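Local coordinates for envelope glycoprotein (Bourbon virus, PDB 5ZKX) that probably mediates entry into host cells by fusing the viral envelope with a cell membrane, here captured in its trimeric postfusion form, at residues Ser140-Val145 with Asp185-Tyr190. Numbering follows the deposited sequence.
Sequences SWRCGV and DGEFSY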
loop_
_atom_site.group_PDB
_atom_site.type_symbol
_atom_site.label_atom_id
_atom_site.label_comp_id
_atom_site.label_asym_id
_atom_site.label_seq_id
_atom_site.Cartn_x
_atom_site.Cartn_y
_atom_site.Cartn_z
ATOM N N SER A 140 24.850 -35.950 6.360
ATOM C CA SER A 140 23.462 -35.579 6.606
ATOM C C SER A 140 22.912 -34.830 5.401
ATOM O O SER A 140 23.586 -33.962 4.841
ATOM C CB SER A 140 23.338 -34.712 7.859
ATOM O OG SER A 140 22.015 -34.725 8.362
ATOM N N TRP A 141 21.682 -35.157 5.012
ATOM C CA TRP A 141 21.082 -34.641 3.789
ATOM C C TRP A 141 19.914 -33.713 4.094
ATOM O O TRP A 141 19.272 -33.809 5.144
ATOM C CB TRP A 141 20.594 -35.783 2.890
ATOM C CG TRP A 141 21.695 -36.574 2.273
ATOM C CD1 TRP A 141 22.412 -37.575 2.860
ATOM C CD2 TRP A 141 22.213 -36.434 0.945
ATOM N NE1 TRP A 141 23.345 -38.066 1.980
ATOM C CE2 TRP A 141 23.243 -37.383 0.797
ATOM C CE3 TRP A 141 21.904 -35.598 -0.133
ATOM C CZ2 TRP A 141 23.967 -37.519 -0.385
ATOM C CZ3 TRP A 141 22.625 -35.735 -1.307
ATOM C CH2 TRP A 141 23.643 -36.687 -1.423
ATOM N N ARG A 142 19.650 -32.808 3.154
ATOM C CA ARG A 142 18.483 -31.941 3.192
ATOM C C ARG A 142 17.866 -31.906 1.802
ATOM O O ARG A 142 18.569 -32.016 0.794
ATOM C CB ARG A 142 18.835 -30.519 3.658
ATOM C CG ARG A 142 19.494 -29.649 2.591
ATOM C CD ARG A 142 20.033 -28.352 3.173
ATOM N NE ARG A 142 19.036 -27.643 3.972
ATOM C CZ ARG A 142 18.406 -26.542 3.574
ATOM N NH1 ARG A 142 18.669 -26.017 2.385
ATOM N NH2 ARG A 142 17.515 -25.965 4.364
ATOM N N CYS A 143 16.543 -31.774 1.753
ATOM C CA CYS A 143 15.853 -31.679 0.474
ATOM C C CYS A 143 14.453 -31.130 0.692
ATOM O O CYS A 143 13.878 -31.239 1.778
ATOM C CB CYS A 143 15.789 -33.033 -0.241
ATOM S SG CYS A 143 14.756 -34.272 0.564
ATOM N N GLY A 144 13.910 -30.543 -0.367
ATOM C CA GLY A 144 12.556 -30.029 -0.337
ATOM C C GLY A 144 12.057 -29.810 -1.744
ATOM O O GLY A 144 12.841 -29.721 -2.695
ATOM N N VAL A 145 10.732 -29.727 -1.870
ATOM C CA VAL A 145 10.083 -29.544 -3.162
ATOM C C VAL A 145 8.760 -28.825 -2.939
ATOM O O VAL A 145 8.159 -28.911 -1.863
ATOM C CB VAL A 145 9.880 -30.897 -3.890
ATOM C CG1 VAL A 145 8.750 -31.695 -3.250
ATOM C CG2 VAL A 145 9.629 -30.684 -5.381
ATOM N N ASP A 185 20.415 -23.023 -9.480
ATOM C CA ASP A 185 21.155 -21.988 -8.754
ATOM C C ASP A 185 21.539 -22.558 -7.392
ATOM O O ASP A 185 20.711 -22.600 -6.478
ATOM C CB ASP A 185 20.337 -20.710 -8.609
ATOM C CG ASP A 185 21.191 -19.501 -8.246
ATOM O OD1 ASP A 185 22.315 -19.685 -7.732
ATOM O OD2 ASP A 185 20.736 -18.360 -8.473
ATOM N N GLY A 186 22.789 -22.987 -7.264
ATOM C CA GLY A 186 23.263 -23.518 -5.997
ATOM C C GLY A 186 22.511 -24.775 -5.611
ATOM O O GLY A 186 22.537 -25.785 -6.321
ATOM N N GLU A 187 21.825 -24.717 -4.465
ATOM C CA GLU A 187 21.057 -25.856 -3.975
ATOM C C GLU A 187 19.783 -26.087 -4.772
ATOM O O GLU A 187 19.277 -27.213 -4.795
ATOM C CB GLU A 187 20.677 -25.646 -2.507
ATOM C CG GLU A 187 21.637 -26.240 -1.500
ATOM C CD GLU A 187 21.235 -25.935 -0.064
ATOM O OE1 GLU A 187 22.024 -25.285 0.654
ATOM O OE2 GLU A 187 20.130 -26.343 0.347
ATOM N N PHE A 188 19.256 -25.053 -5.413
ATOM C CA PHE A 188 17.894 -25.071 -5.921
ATOM C C PHE A 188 17.863 -25.343 -7.417
ATOM O O PHE A 188 18.777 -24.977 -8.159
ATOM C CB PHE A 188 17.194 -23.744 -5.626
ATOM C CG PHE A 188 17.042 -23.449 -4.159
ATOM C CD1 PHE A 188 15.851 -23.715 -3.505
ATOM C CD2 PHE A 188 18.087 -22.900 -3.436
ATOM C CE1 PHE A 188 15.710 -23.443 -2.160
ATOM C CE2 PHE A 188 17.950 -22.627 -2.092
ATOM C CZ PHE A 188 16.762 -22.900 -1.454
ATOM N N SER A 189 16.792 -26.000 -7.847
ATOM C CA SER A 189 16.481 -26.194 -9.253
ATOM C C SER A 189 15.052 -25.736 -9.495
ATOM O O SER A 189 14.155 -26.011 -8.691
ATOM C CB SER A 189 16.652 -27.661 -9.678
ATOM O OG SER A 189 18.023 -28.001 -9.802
ATOM N N TYR A 190 14.845 -25.028 -10.602
ATOM C CA TYR A 190 13.556 -24.441 -10.932
ATOM C C TYR A 190 13.099 -24.949 -12.289
ATOM O O TYR A 190 13.865 -24.920 -13.258
ATOM C CB TYR A 190 13.632 -22.918 -10.946
ATOM C CG TYR A 190 14.277 -22.312 -9.723
ATOM C CD1 TYR A 190 13.508 -21.848 -8.670
ATOM C CD2 TYR A 190 15.657 -22.190 -9.630
ATOM C CE1 TYR A 190 14.091 -21.287 -7.557
ATOM C CE2 TYR A 190 16.248 -21.630 -8.524
ATOM C CZ TYR A 190 15.459 -21.181 -7.488
ATOM O OH TYR A 190 16.044 -20.618 -6.377
#
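R142 and E187 meet in a salt bridge that spans an intervening strand, a clear case of side chains linking two segments of an antiparallel sheet whose own backbones make no contact with each other. Strands 134-148 and 188-192 both pair with strand 44-58, which runs between them: S140, R142 and G144 bond through their backbones to W52, A50 and Y48, and E187, in the turn just before 188-192, bonds through its backbone to R49. S140 hydrogen-bonds through OG to the carboxylate of E96 and the backbone N of E124. W141 and C143 turn to the opposite side from R142, the indole meeting the ring of Y51 with inclined planes. R142 points toward the other segment. Its CG sits between the backbone N and the carbonyl carbon (chi1 78°), and a bend at chi3 turns the guanidinium over the sheet, where L434 of helix 422-437 packs on both R142 and E187. NE forms a salt bridge with E122 and NH2 bonds the carbonyl of S430, which together should limit rotation. C143 enters its disulfide with C91. Opposite, strands 182-185 and 188-192 form a two-residue beta-hairpin; its type II' turn, closed by F188 N to D185 O (3.0 Å) and D185 N to F188 O (2.9 Å), presents E187, extended beyond CG. Carboxylate and guanidinium planes stand 87° apart, and the bridge is single-pronged: NH1 of R142 meets the syn lone pair of E187 OE2, in the guanidinium plane, at a short 2.5 Å and a bent N-H...O angle of 145°.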